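Local coordinates for protein beta-lactamase (Chitinophaga pinensis, PDB 6N36) that probably hydrolyses the amide bond of beta-lactam rings with two zinc ions, as a metallo-beta-lactamase, at residues Y20-I25 with K63-T68; A213-K218 with D255-W260; G57-I62 with K96-A101. One frame throughout, in Å; residues are numbered along the deposited sequence.

How the contacts relate
Contacts 1 and 3 share helix 58-69. Contact 1 uses its 63-68 end and contact 3 its 57-62 start, and their centres lie about 14 Å apart. Contact 2 joins two other helices, 203-215 and 250-268. It sits about 29 Å from contact 1 and about 32 Å from contact 3, centre to centre, and on the opposite side of the chain's centre from contact 3. Contacts 1 and 2 are partly buried, whereas contact 3 is a surface contact. Their chemistry differs: a proline over a histidine ring in contact 1, a leucine packed against a helix backbone beside a salt bridge in contact 2, and a purely polar amide-carboxylate hydrogen bond in contact 3.

Contact 1: Y20-I25 with K63-T68; sequences YQPFRI and KAHMKT
The imidazole of His65 carries Pro22 over one face. Pro22 CD stands 3.8 Å above the ring plane, offset toward the rim. It makes a CH-pi contact, 4.2 Å from the ring centroid and 24° off the ring normal. Nearest to it in the ring is His65 CD2. Tyr20 O comes to the same ring obliquely, 3.2 Å from His65 NE2, but the angle is too poor for a hydrogen bond. The partner of His65 NE2 is instead Asp19 OD1, and His65 ND1 bonds to Ile32 O. Both ring nitrogens are therefore satisfied, which fixes the rotation of this buried ring under the proline.

Within 20-25, the edge of the Tyr20 ring meets Phe23 CE1 in plane. The edge of the Phe23 ring meets Gln21 O in the same way. Tyr20 leads away from the helix, and its OH bonds to His236 ND1.

The contact lies at one margin of the seven-stranded sheet of the metallo-beta-lactamase fold. Residues 20-22 form the loop that runs into strand 23-26, an outermost strand of that sheet. Helix 58-69 follows strand 48-51 of the same sheet. Pro22 makes most of the contact from the loop side. Its CA is 5.9 Å from the CA of His65, and its ring crosses the histidine side chain obliquely.

The rest of the proline ring also faces the helix. Pro22 CG lies 3.7 Å from His65 O and packs against His65 CB. Thr68, exposed and one turn further on, meets the same proline carbon. With OG1 beside the backbone N (chi1 -66°), Thr68 CG2 stands anti to that nitrogen, 4.0 Å from Pro22 CG.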
ATOM      1  N   TYR A  20      -3.988 -16.291   3.882  1.00 27.42           N
ATOM      2  CA  TYR A  20      -4.831 -16.250   2.682  1.00 26.62           C
ATOM      3  C   TYR A  20      -4.025 -16.871   1.540  1.00 25.60           C
ATOM      4  O   TYR A  20      -2.839 -16.513   1.421  1.00 25.25           O
ATOM      5  CB  TYR A  20      -5.281 -14.808   2.436  1.00 26.92           C
ATOM      6  CG  TYR A  20      -6.370 -14.733   1.407  1.00 28.06           C
ATOM      7  CD1 TYR A  20      -7.679 -15.020   1.752  1.00 30.71           C
ATOM      8  CD2 TYR A  20      -6.109 -14.440   0.082  1.00 26.57           C
ATOM      9  CE1 TYR A  20      -8.692 -14.994   0.814  1.00 33.13           C
ATOM     10  CE2 TYR A  20      -7.107 -14.398  -0.873  1.00 30.02           C
ATOM     11  CZ  TYR A  20      -8.414 -14.673  -0.505  1.00 32.36           C
ATOM     12  OH  TYR A  20      -9.443 -14.708  -1.397  1.00 37.03           O
ATOM     13  N   GLN A  21      -4.688 -17.644   0.687  1.00 26.39           N
ATOM     14  CA  GLN A  21      -4.078 -18.339  -0.473  0.60 26.71           C
ATOM     15  C   GLN A  21      -3.588 -17.274  -1.452  1.00 24.23           C
ATOM     16  O   GLN A  21      -4.391 -16.518  -1.965  1.00 23.44           O
ATOM     17  CB  GLN A  21      -5.141 -19.241  -1.125  0.60 30.06           C
ATOM     18  CG  GLN A  21      -4.627 -20.109  -2.262  0.60 32.57           C
ATOM     19  CD  GLN A  21      -5.593 -21.154  -2.798  0.60 35.91           C
ATOM     20  OE1 GLN A  21      -5.538 -21.520  -3.965  0.60 40.25           O
ATOM     21  NE2 GLN A  21      -6.511 -21.635  -1.974  0.60 38.74           N
ATOM     22  N   PRO A  22      -2.290 -17.205  -1.779  1.00 22.40           N
ATOM     23  CA  PRO A  22      -1.861 -16.214  -2.758  1.00 21.61           C
ATOM     24  C   PRO A  22      -2.407 -16.573  -4.141  1.00 22.37           C
ATOM     25  O   PRO A  22      -2.711 -17.717  -4.471  1.00 22.88           O
ATOM     26  CB  PRO A  22      -0.338 -16.301  -2.725  1.00 21.58           C
ATOM     27  CG  PRO A  22      -0.068 -17.702  -2.269  1.00 22.49           C
ATOM     28  CD  PRO A  22      -1.180 -18.019  -1.290  1.00 22.91           C
ATOM     29  N   PHE A  23      -2.477 -15.550  -4.997  1.00 21.88           N
ATOM     30  CA  PHE A  23      -3.066 -15.747  -6.314  1.00 21.88           C
ATOM     31  C   PHE A  23      -2.597 -14.685  -7.291  1.00 22.25           C
ATOM     32  O   PHE A  23      -2.224 -13.585  -6.886  1.00 21.69           O
ATOM     33  CB  PHE A  23      -4.588 -15.769  -6.208  1.00 22.87           C
ATOM     34  CG  PHE A  23      -5.272 -14.476  -5.840  1.00 22.26           C
ATOM     35  CD1 PHE A  23      -5.368 -14.044  -4.521  1.00 22.55           C
ATOM     36  CD2 PHE A  23      -5.733 -13.625  -6.831  1.00 24.19           C
ATOM     37  CE1 PHE A  23      -6.012 -12.851  -4.214  1.00 21.78           C
ATOM     38  CE2 PHE A  23      -6.405 -12.449  -6.521  1.00 23.98           C
ATOM     39  CZ  PHE A  23      -6.486 -12.026  -5.212  1.00 22.28           C
ATOM     40  N   ARG A  24      -2.702 -15.036  -8.561  1.00 21.71           N
ATOM     41  CA  ARG A  24      -2.405 -14.124  -9.669  1.00 20.69           C
ATOM     42  C   ARG A  24      -3.614 -13.215  -9.885  1.00 22.45           C
ATOM     43  O   ARG A  24      -4.779 -13.687 -10.068  1.00 23.80           O
ATOM     44  CB  ARG A  24      -2.172 -14.955 -10.927  1.00 22.15           C
ATOM     45  CG  ARG A  24      -1.749 -14.141 -12.125  1.00 22.77           C
ATOM     46  CD  ARG A  24      -1.640 -15.128 -13.294  1.00 25.13           C
ATOM     47  NE  ARG A  24      -1.297 -14.454 -14.521  1.00 28.49           N
ATOM     48  CZ  ARG A  24      -1.632 -14.885 -15.724  1.00 29.00           C
ATOM     49  NH1 ARG A  24      -2.486 -15.885 -15.869  1.00 29.95           N
ATOM     50  NH2 ARG A  24      -1.252 -14.174 -16.771  1.00 31.16           N
ATOM     51  N   ILE A  25      -3.378 -11.909  -9.771  1.00 21.11           N
ATOM     52  CA  ILE A  25      -4.464 -10.921  -9.989  1.00 21.74           C
ATOM     53  C   ILE A  25      -4.657 -10.726 -11.489  1.00 23.79           C
ATOM     54  O   ILE A  25      -5.801 -10.866 -11.983  1.00 24.83           O
ATOM     55  CB  ILE A  25      -4.102  -9.613  -9.254  1.00 21.66           C
ATOM     56  CG1 ILE A  25      -4.005  -9.821  -7.739  1.00 20.68           C
ATOM     57  CG2 ILE A  25      -5.112  -8.537  -9.647  1.00 23.04           C
ATOM     58  CD1 ILE A  25      -3.292  -8.696  -7.013  1.00 20.12           C
ATOM     59  N   LYS A  63       7.517 -14.806   2.302  1.00 23.79           N
ATOM     60  CA  LYS A  63       8.463 -15.837   1.755  1.00 24.66           C
ATOM     61  C   LYS A  63       7.665 -17.094   1.367  1.00 25.38           C
ATOM     62  O   LYS A  63       7.854 -17.668   0.235  1.00 24.39           O
ATOM     63  CB  LYS A  63       9.604 -16.032   2.766  1.00 27.99           C
ATOM     64  CG  LYS A  63      10.694 -16.985   2.310  1.00 32.06           C
ATOM     65  CD  LYS A  63      11.787 -17.125   3.371  1.00 37.70           C
ATOM     66  CE  LYS A  63      12.934 -17.994   2.892  1.00 43.04           C
ATOM     67  NZ  LYS A  63      12.547 -18.816   1.723  1.00 47.03           N
ATOM     68  N   ALA A  64       6.772 -17.569   2.239  1.00 23.72           N
ATOM     69  CA  ALA A  64       5.980 -18.793   2.017  1.00 25.24           C
ATOM     70  C   ALA A  64       5.036 -18.618   0.845  1.00 23.64           C
ATOM     71  O   ALA A  64       4.841 -19.580   0.059  1.00 24.54           O
ATOM     72  CB  ALA A  64       5.215 -19.169   3.264  1.00 26.39           C
ATOM     73  N   HIS A  65       4.380 -17.442   0.748  1.00 22.64           N
ATOM     74  CA  HIS A  65       3.402 -17.225  -0.332  1.00 22.33           C
ATOM     75  C   HIS A  65       4.149 -17.211  -1.658  1.00 22.11           C
ATOM     76  O   HIS A  65       3.624 -17.712  -2.651  1.00 21.06           O
ATOM     77  CB  HIS A  65       2.660 -15.929  -0.076  1.00 21.18           C
ATOM     78  CG  HIS A  65       1.630 -16.048   0.976  1.00 21.76           C
ATOM     79  ND1 HIS A  65       0.955 -14.941   1.472  1.00 20.78           N
ATOM     80  CD2 HIS A  65       1.178 -17.104   1.668  1.00 22.95           C
ATOM     81  CE1 HIS A  65       0.103 -15.343   2.390  1.00 23.31           C
ATOM     82  NE2 HIS A  65       0.203 -16.653   2.524  1.00 24.18           N
ATOM     83  N   MET A  66       5.315 -16.579  -1.670  1.00 22.09           N
ATOM     84  CA  MET A  66       6.117 -16.517  -2.916  1.00 22.75           C
ATOM     85  C   MET A  66       6.533 -17.933  -3.335  1.00 23.14           C
ATOM     86  O   MET A  66       6.383 -18.256  -4.535  1.00 22.66           O
ATOM     87  CB  MET A  66       7.297 -15.592  -2.723  1.00 21.93           C
ATOM     88  CG  MET A  66       6.870 -14.154  -2.778  1.00 22.07           C
ATOM     89  SD  MET A  66       8.230 -12.993  -2.588  1.00 21.07           S
ATOM     90  CE  MET A  66       9.033 -13.294  -4.173  1.00 21.93           C
ATOM     91  N   LYS A  67       6.914 -18.777  -2.378  1.00 24.88           N
ATOM     92  CA  LYS A  67       7.307 -20.171  -2.680  1.00 25.91           C
ATOM     93  C   LYS A  67       6.092 -20.873  -3.301  1.00 25.32           C
ATOM     94  O   LYS A  67       6.239 -21.593  -4.334  1.00 24.59           O
ATOM     95  CB  LYS A  67       7.793 -20.867  -1.406  1.00 28.99           C
ATOM     96  CG  LYS A  67       8.218 -22.315  -1.604  1.00 31.79           C
ATOM     97  CD  LYS A  67       8.492 -23.070  -0.303  1.00 38.35           C
ATOM     98  CE  LYS A  67       8.311 -24.570  -0.469  1.00 42.63           C
ATOM     99  NZ  LYS A  67       8.289 -25.331   0.811  1.00 48.16           N
ATOM    100  N   THR A  68       4.898 -20.749  -2.691  1.00 24.39           N
ATOM    101  CA  THR A  68       3.661 -21.371  -3.225  1.00 24.27           C
ATOM    102  C   THR A  68       3.452 -21.005  -4.703  1.00 23.55           C
ATOM    103  O   THR A  68       3.019 -21.872  -5.470  1.00 25.39           O
ATOM    104  CB  THR A  68       2.421 -20.987  -2.407  1.00 24.89           C
ATOM    105  OG1 THR A  68       2.642 -21.583  -1.126  1.00 25.70           O
ATOM    106  CG2 THR A  68       1.129 -21.408  -3.060  1.00 25.41           C
TER

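Contact 2: A213-K218 with D255-W260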
ATOM      1  N   ALA A 213      -7.811  14.438  -6.453  1.00 21.69           N
ATOM      2  CA  ALA A 213      -6.761  13.846  -7.291  1.00 22.68           C
ATOM      3  C   ALA A 213      -7.101  12.373  -7.580  1.00 21.57           C
ATOM      4  O   ALA A 213      -7.015  11.924  -8.729  1.00 23.05           O
ATOM      5  CB  ALA A 213      -5.434  13.982  -6.628  1.00 22.45           C
ATOM      6  N   MET A 214      -7.535  11.626  -6.569  1.00 21.11           N
ATOM      7  CA  MET A 214      -7.849  10.207  -6.756  1.00 21.48           C
ATOM      8  C   MET A 214      -9.113  10.055  -7.617  1.00 22.83           C
ATOM      9  O   MET A 214      -9.156   9.097  -8.385  1.00 23.08           O
ATOM     10  CB  MET A 214      -7.976   9.532  -5.380  1.00 20.42           C
ATOM     11  CG  MET A 214      -6.629   9.499  -4.689  1.00 19.78           C
ATOM     12  SD  MET A 214      -6.699   8.489  -3.175  1.00 20.45           S
ATOM     13  CE  MET A 214      -6.703   6.854  -3.929  1.00 21.31           C
ATOM     14  N   LYS A 215     -10.066  10.971  -7.527  1.00 23.98           N
ATOM     15  CA  LYS A 215     -11.279  10.847  -8.372  1.00 27.65           C
ATOM     16  C   LYS A 215     -10.876  10.972  -9.844  1.00 27.06           C
ATOM     17  O   LYS A 215     -11.530  10.373 -10.746  1.00 29.22           O
ATOM     18  CB  LYS A 215     -12.263  11.949  -8.005  1.00 31.18           C
ATOM     19  CG  LYS A 215     -13.692  11.607  -8.408  1.00 38.87           C
ATOM     20  CD  LYS A 215     -14.223  10.541  -7.449  1.00 44.14           C
ATOM     21  CE  LYS A 215     -15.636  10.810  -6.974  1.00 46.53           C
ATOM     22  NZ  LYS A 215     -16.616  10.325  -7.965  1.00 46.34           N
ATOM     23  N   ALA A 216      -9.846  11.760 -10.121  1.00 26.20           N
ATOM     24  CA  ALA A 216      -9.435  12.093 -11.496  1.00 27.49           C
ATOM     25  C   ALA A 216      -8.636  10.975 -12.178  1.00 26.89           C
ATOM     26  O   ALA A 216      -8.432  11.058 -13.399  1.00 29.66           O
ATOM     27  CB  ALA A 216      -8.679  13.401 -11.512  1.00 28.17           C
ATOM     28  N   LEU A 217      -8.205   9.954 -11.445  1.00 24.81           N
ATOM     29  CA  LEU A 217      -7.372   8.886 -12.025  1.00 25.77           C
ATOM     30  C   LEU A 217      -8.203   8.002 -12.941  1.00 27.20           C
ATOM     31  O   LEU A 217      -9.395   7.848 -12.719  1.00 29.47           O
ATOM     32  CB  LEU A 217      -6.791   8.064 -10.880  1.00 25.20           C
ATOM     33  CG  LEU A 217      -5.781   8.801 -10.016  1.00 24.71           C
ATOM     34  CD1 LEU A 217      -5.312   7.848  -8.930  1.00 25.26           C
ATOM     35  CD2 LEU A 217      -4.625   9.313 -10.852  1.00 27.92           C
ATOM     36  N   LYS A 218      -7.559   7.465 -13.962  1.00 28.48           N
ATOM     37  CA  LYS A 218      -8.150   6.554 -14.966  0.60 30.72           C
ATOM     38  C   LYS A 218      -7.389   5.227 -14.930  1.00 28.92           C
ATOM     39  O   LYS A 218      -6.132   5.291 -14.992  1.00 30.47           O
ATOM     40  CB  LYS A 218      -7.965   7.166 -16.354  0.60 33.46           C
ATOM     41  CG  LYS A 218      -8.941   8.275 -16.707  0.60 36.71           C
ATOM     42  CD  LYS A 218      -8.700   8.830 -18.076  0.60 39.53           C
ATOM     43  CE  LYS A 218      -8.347   7.760 -19.081  0.60 41.60           C
ATOM     44  NZ  LYS A 218      -8.631   8.201 -20.465  0.60 45.96           N
ATOM     45  N   ASP A 255     -17.611   5.191  -5.059  1.00 26.99           N
ATOM     46  CA  ASP A 255     -18.432   5.129  -3.832  1.00 29.68           C
ATOM     47  C   ASP A 255     -17.529   5.293  -2.598  1.00 26.55           C
ATOM     48  O   ASP A 255     -17.908   6.058  -1.703  1.00 27.06           O
ATOM     49  CB  ASP A 255     -19.233   3.832  -3.777  1.00 31.69           C
ATOM     50  CG  ASP A 255     -20.406   3.838  -4.753  1.00 37.23           C
ATOM     51  OD1 ASP A 255     -20.651   4.897  -5.411  1.00 40.42           O
ATOM     52  OD2 ASP A 255     -21.004   2.790  -4.918  1.00 43.30           O
ATOM     53  N   VAL A 256     -16.369   4.650  -2.534  1.00 25.34           N
ATOM     54  CA  VAL A 256     -15.457   4.763  -1.352  0.60 24.97           C
ATOM     55  C   VAL A 256     -14.931   6.202  -1.261  1.00 23.94           C
ATOM     56  O   VAL A 256     -14.905   6.796  -0.181  1.00 24.35           O
ATOM     57  CB  VAL A 256     -14.293   3.750  -1.448  0.60 25.52           C
ATOM     58  CG1 VAL A 256     -13.184   4.065  -0.452  0.60 25.53           C
ATOM     59  CG2 VAL A 256     -14.783   2.329  -1.266  0.60 27.27           C
ATOM     60  N   LEU A 257     -14.544   6.802  -2.379  1.00 23.11           N
ATOM     61  CA  LEU A 257     -14.025   8.190  -2.329  1.00 23.65           C
ATOM     62  C   LEU A 257     -15.142   9.158  -1.939  1.00 24.10           C
ATOM     63  O   LEU A 257     -14.902  10.090  -1.176  1.00 24.80           O
ATOM     64  CB  LEU A 257     -13.423   8.565  -3.678  1.00 23.81           C
ATOM     65  CG  LEU A 257     -12.134   7.851  -4.076  1.00 24.94           C
ATOM     66  CD1 LEU A 257     -11.657   8.336  -5.424  1.00 26.01           C
ATOM     67  CD2 LEU A 257     -11.036   8.025  -3.047  1.00 25.15           C
ATOM     68  N   ASP A 258     -16.336   8.975  -2.460  1.00 25.34           N
ATOM     69  CA  ASP A 258     -17.492   9.845  -2.113  0.60 26.75           C
ATOM     70  C   ASP A 258     -17.774   9.724  -0.605  1.00 26.34           C
ATOM     71  O   ASP A 258     -18.044  10.777   0.037  1.00 26.25           O
ATOM     72  CB  ASP A 258     -18.695   9.498  -3.001  0.60 29.49           C
ATOM     73  CG  ASP A 258     -18.551   9.911  -4.464  0.60 32.55           C
ATOM     74  OD1 ASP A 258     -17.614  10.649  -4.789  0.60 33.95           O
ATOM     75  OD2 ASP A 258     -19.416   9.517  -5.281  0.60 34.80           O
ATOM     76  N   GLU A 259     -17.713   8.511  -0.040  1.00 25.87           N
ATOM     77  CA  GLU A 259     -17.935   8.318   1.420  0.60 27.34           C
ATOM     78  C   GLU A 259     -16.872   9.125   2.179  1.00 24.95           C
ATOM     79  O   GLU A 259     -17.234   9.851   3.136  1.00 24.58           O
ATOM     80  CB  GLU A 259     -17.933   6.845   1.821  0.60 29.50           C
ATOM     81  CG  GLU A 259     -19.143   6.062   1.318  0.60 34.39           C
ATOM     82  CD  GLU A 259     -19.029   4.543   1.318  0.60 38.34           C
ATOM     83  OE1 GLU A 259     -18.180   4.006   2.063  0.60 40.55           O
ATOM     84  OE2 GLU A 259     -19.829   3.889   0.582  0.60 44.54           O
ATOM     85  N   TRP A 260     -15.605   9.004   1.788  1.00 22.89           N
ATOM     86  CA  TRP A 260     -14.578   9.784   2.503  1.00 22.34           C
ATOM     87  C   TRP A 260     -14.738  11.297   2.269  1.00 21.63           C
ATOM     88  O   TRP A 260     -14.436  12.077   3.188  1.00 20.38           O
ATOM     89  CB  TRP A 260     -13.173   9.255   2.248  1.00 21.39           C
ATOM     90  CG  TRP A 260     -12.949   7.980   2.997  1.00 20.72           C
ATOM     91  CD1 TRP A 260     -12.885   6.746   2.437  1.00 21.74           C
ATOM     92  CD2 TRP A 260     -12.867   7.802   4.421  1.00 21.91           C
ATOM     93  NE1 TRP A 260     -12.753   5.798   3.423  1.00 22.77           N
ATOM     94  CE2 TRP A 260     -12.755   6.415   4.646  1.00 21.64           C
ATOM     95  CE3 TRP A 260     -12.901   8.665   5.527  1.00 22.91           C
ATOM     96  CZ2 TRP A 260     -12.661   5.874   5.939  1.00 23.41           C
ATOM     97  CZ3 TRP A 260     -12.834   8.116   6.802  1.00 23.39           C
ATOM     98  CH2 TRP A 260     -12.726   6.740   6.997  1.00 22.54           C
TER
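Met214 comes first, meeting Leu257 through the root of its side chain. Met214 CB lies 3.9 Å from Leu257 CD1 and a little farther from Leu257 CD2, and both methyls face it from the same side. Beyond CB the methionine turns to other neighbours: its side chain touches His157 and Ser166. Its carbonyl oxygen takes a hydrogen bond from Tyr253 OH.

The peptide linking Met214 and Lys215 also meets Leu257 CD1. This methyl is 3.7 Å from Lys215 N and 3.8 Å from Met214 C. Leu257 thus puts a methyl against the main chain of the other helix. The CA atoms of Lys215 and Leu257 are 7.1 Å apart.

Lys215 follows. Its CG is anti to the backbone N (chi1 -158°), and the chain then bends at each later torsion. These bends fold the lysine over toward helix 250-268. On the way Lys215 CD passes 3.9 Å from Leu257 CD1, the two side chains running past each other in opposite directions. The end then crosses Asp258 at about a right angle. The stronger partner of Lys215 NZ is Asp254 OD1, one turn before Asp258 in that helix. A second salt bridge runs from Lys215 NZ to Asp258 OD1 at 3.3 Å. Asp258 has two conformers, and this bridge is that of the one described.

The contact packs helix 203-215, near its C-terminal end, on the last long helix, 250-268. Arg250, at the start of helix 250-268, bonds to Lys215 O and Leu217 O.

Two carboxylates from successive turns share one ammonium group in this conformer, so the lysine is probably kept charged. The ion pairs lie on the partly exposed side, beside the buried Leu257.

Contact 3: G57-I62 with K96-A101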
ATOM      1  N   GLY A  57       6.722  -9.843  11.560  1.00 26.99           N
ATOM      2  CA  GLY A  57       6.539 -11.293  11.413  1.00 28.84           C
ATOM      3  C   GLY A  57       6.001 -11.661  10.048  1.00 29.14           C
ATOM      4  O   GLY A  57       6.130 -12.844   9.655  1.00 29.86           O
ATOM      5  N   SER A  58       5.459 -10.700   9.282  1.00 25.32           N
ATOM      6  CA  SER A  58       4.821 -11.045   7.995  1.00 24.35           C
ATOM      7  C   SER A  58       5.862 -11.376   6.901  1.00 24.14           C
ATOM      8  O   SER A  58       5.460 -11.937   5.872  1.00 23.74           O
ATOM      9  CB  SER A  58       3.854  -9.958   7.600  1.00 23.44           C
ATOM     10  OG  SER A  58       4.544  -8.722   7.391  1.00 22.42           O
ATOM     11  N   ASP A  59       7.147 -11.126   7.123  1.00 24.92           N
ATOM     12  CA  ASP A  59       8.229 -11.583   6.195  1.00 26.85           C
ATOM     13  C   ASP A  59       8.136 -13.098   6.023  1.00 26.82           C
ATOM     14  O   ASP A  59       8.356 -13.605   4.872  1.00 25.51           O
ATOM     15  CB  ASP A  59       9.591 -11.081   6.664  1.00 27.28           C
ATOM     16  CG  ASP A  59       9.940 -11.453   8.105  1.00 32.13           C
ATOM     17  OD1 ASP A  59       9.167 -11.099   9.015  1.00 31.38           O
ATOM     18  OD2 ASP A  59      11.034 -12.060   8.316  1.00 32.77           O
ATOM     19  N   THR A  60       7.820 -13.844   7.077  1.00 26.49           N
ATOM     20  CA  THR A  60       7.684 -15.307   6.980  1.00 28.88           C
ATOM     21  C   THR A  60       6.582 -15.672   5.981  1.00 27.34           C
ATOM     22  O   THR A  60       6.804 -16.617   5.138  1.00 26.15           O
ATOM     23  CB  THR A  60       7.400 -15.918   8.360  1.00 31.01           C
ATOM     24  OG1 THR A  60       8.556 -15.597   9.139  1.00 35.38           O
ATOM     25  CG2 THR A  60       7.203 -17.411   8.292  1.00 33.71           C
ATOM     26  N   LEU A  61       5.412 -15.016   6.065  1.00 25.63           N
ATOM     27  CA  LEU A  61       4.244 -15.292   5.195  0.60 25.82           C
ATOM     28  C   LEU A  61       4.552 -14.876   3.764  1.00 23.71           C
ATOM     29  O   LEU A  61       4.148 -15.602   2.835  1.00 23.98           O
ATOM     30  CB  LEU A  61       2.999 -14.552   5.701  0.60 26.62           C
ATOM     31  CG  LEU A  61       2.015 -15.361   6.553  0.60 30.72           C
ATOM     32  CD1 LEU A  61       0.590 -14.980   6.169  0.60 30.83           C
ATOM     33  CD2 LEU A  61       2.205 -16.860   6.429  0.60 32.52           C
ATOM     34  N   ILE A  62       5.234 -13.762   3.604  1.00 22.66           N
ATOM     35  CA  ILE A  62       5.613 -13.272   2.244  1.00 21.92           C
ATOM     36  C   ILE A  62       6.518 -14.322   1.584  1.00 21.60           C
ATOM     37  O   ILE A  62       6.218 -14.713   0.439  1.00 20.78           O
ATOM     38  CB  ILE A  62       6.307 -11.912   2.317  1.00 20.93           C
ATOM     39  CG1 ILE A  62       5.290 -10.850   2.734  1.00 21.47           C
ATOM     40  CG2 ILE A  62       7.003 -11.514   1.006  1.00 22.42           C
ATOM     41  CD1 ILE A  62       5.938  -9.570   3.213  1.00 22.98           C
ATOM     42  N   LYS A  96      14.116  -6.124   3.943  1.00 24.18           N
ATOM     43  CA  LYS A  96      15.300  -5.448   3.342  1.00 25.58           C
ATOM     44  C   LYS A  96      16.596  -6.131   3.806  1.00 27.17           C
ATOM     45  O   LYS A  96      17.462  -6.392   2.951  1.00 27.87           O
ATOM     46  CB  LYS A  96      15.349  -3.983   3.748  1.00 27.08           C
ATOM     47  CG  LYS A  96      16.456  -3.188   3.071  1.00 29.03           C
ATOM     48  CD  LYS A  96      16.421  -1.702   3.360  1.00 30.79           C
ATOM     49  CE  LYS A  96      17.682  -1.008   2.871  1.00 35.86           C
ATOM     50  NZ  LYS A  96      17.733   0.405   3.296  1.00 37.96           N
ATOM     51  N   GLN A  97      16.649  -6.507   5.073  1.00 27.43           N
ATOM     52  CA  GLN A  97      17.838  -7.209   5.626  1.00 30.92           C
ATOM     53  C   GLN A  97      18.026  -8.544   4.899  1.00 30.79           C
ATOM     54  O   GLN A  97      19.204  -8.894   4.610  1.00 31.64           O
ATOM     55  CB  GLN A  97      17.696  -7.456   7.121  1.00 32.22           C
ATOM     56  CG  GLN A  97      18.978  -8.051   7.680  1.00 36.47           C
ATOM     57  CD  GLN A  97      18.816  -8.507   9.099  1.00 42.85           C
ATOM     58  OE1 GLN A  97      17.715  -8.493   9.661  1.00 50.27           O
ATOM     59  NE2 GLN A  97      19.932  -8.931   9.673  1.00 47.35           N
ATOM     60  N   GLN A  98      16.943  -9.277   4.639  1.00 28.84           N
ATOM     61  CA  GLN A  98      16.999 -10.648   4.081  1.00 29.10           C
ATOM     62  C   GLN A  98      17.252 -10.639   2.588  1.00 28.86           C
ATOM     63  O   GLN A  98      17.709 -11.718   2.116  1.00 31.08           O
ATOM     64  CB  GLN A  98      15.727 -11.418   4.431  1.00 28.36           C
ATOM     65  CG  GLN A  98      15.641 -11.708   5.901  1.00 30.38           C
ATOM     66  CD  GLN A  98      14.325 -12.358   6.242  1.00 32.59           C
ATOM     67  OE1 GLN A  98      13.923 -13.324   5.602  1.00 35.18           O
ATOM     68  NE2 GLN A  98      13.663 -11.836   7.276  1.00 34.54           N
ATOM     69  N   THR A  99      16.873  -9.585   1.848  1.00 27.80           N
ATOM     70  CA  THR A  99      16.867  -9.571   0.368  1.00 27.18           C
ATOM     71  C   THR A  99      17.918  -8.597  -0.168  1.00 27.70           C
ATOM     72  O   THR A  99      18.269  -8.756  -1.305  1.00 29.45           O
ATOM     73  CB  THR A  99      15.496  -9.175  -0.207  1.00 26.28           C
ATOM     74  OG1 THR A  99      15.236  -7.855   0.263  1.00 26.23           O
ATOM     75  CG2 THR A  99      14.355 -10.086   0.195  1.00 26.81           C
ATOM     76  N   HIS A 100      18.340  -7.599   0.601  1.00 30.52           N
ATOM     77  CA  HIS A 100      19.134  -6.444   0.119  1.00 31.72           C
ATOM     78  C   HIS A 100      18.413  -5.734  -1.035  1.00 30.00           C
ATOM     79  O   HIS A 100      19.024  -5.030  -1.831  1.00 31.04           O
ATOM     80  CB  HIS A 100      20.592  -6.921  -0.135  1.00 37.56           C
ATOM     81  CG  HIS A 100      21.387  -6.986   1.135  1.00 42.71           C
ATOM     82  ND1 HIS A 100      22.762  -7.102   1.152  1.00 49.57           N
ATOM     83  CD2 HIS A 100      20.999  -6.940   2.444  1.00 43.91           C
ATOM     84  CE1 HIS A 100      23.186  -7.133   2.403  1.00 49.76           C
ATOM     85  NE2 HIS A 100      22.122  -7.037   3.218  1.00 51.05           N
ATOM     86  N   ALA A 101      17.082  -5.744  -1.042  1.00 25.59           N
ATOM     87  CA  ALA A 101      16.305  -4.923  -1.988  1.00 24.92           C
ATOM     88  C   ALA A 101      16.463  -3.437  -1.660  1.00 26.52           C
ATOM     89  O   ALA A 101      16.836  -3.095  -0.487  1.00 27.24           O
ATOM     90  CB  ALA A 101      14.864  -5.361  -1.928  1.00 24.03           C
TER
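Asp59 holds its CG between the backbone N and the carbonyl carbon (chi1 55°), and this directs the carboxylate toward Gln98. Gln98 answers with CG anti to its own carbonyl carbon and a chain extended beyond it. That reach carries the amide across to the aspartate, although the CA atoms of the two residues are 9.1 Å apart.

The two side chains cross at about a right angle. Gln98 NE2 donates a hydrogen bond to Asp59 OD2 at 2.8 Å, with an N-H...acceptor angle of 151°. The oxygen lies close to the amide plane. The amide in turn meets it on the anti side, out of the carboxylate plane. The two flat groups are turned 75° against each other.

This bond ties the first turn of helix 58-69 to the last turn of helix 92-99, across the surface of the metallo-beta-lactamase fold. Gln98 also touches Phe73 in a loop. Just past Gln98 the helix ends. Thr99 OG1 accepts from Ala101 N at 3.1 Å in an ST turn, and His100 leaves helical angles with positive phi.

Between 57-62 and 96-101 the contact rests on this one polar pair; Ala94 and Val95 of the second helix add packing against Asp59. A neutral amide meets a carboxylate here, so the bond is probably strengthened by the carboxylate charge, though no ion pair forms.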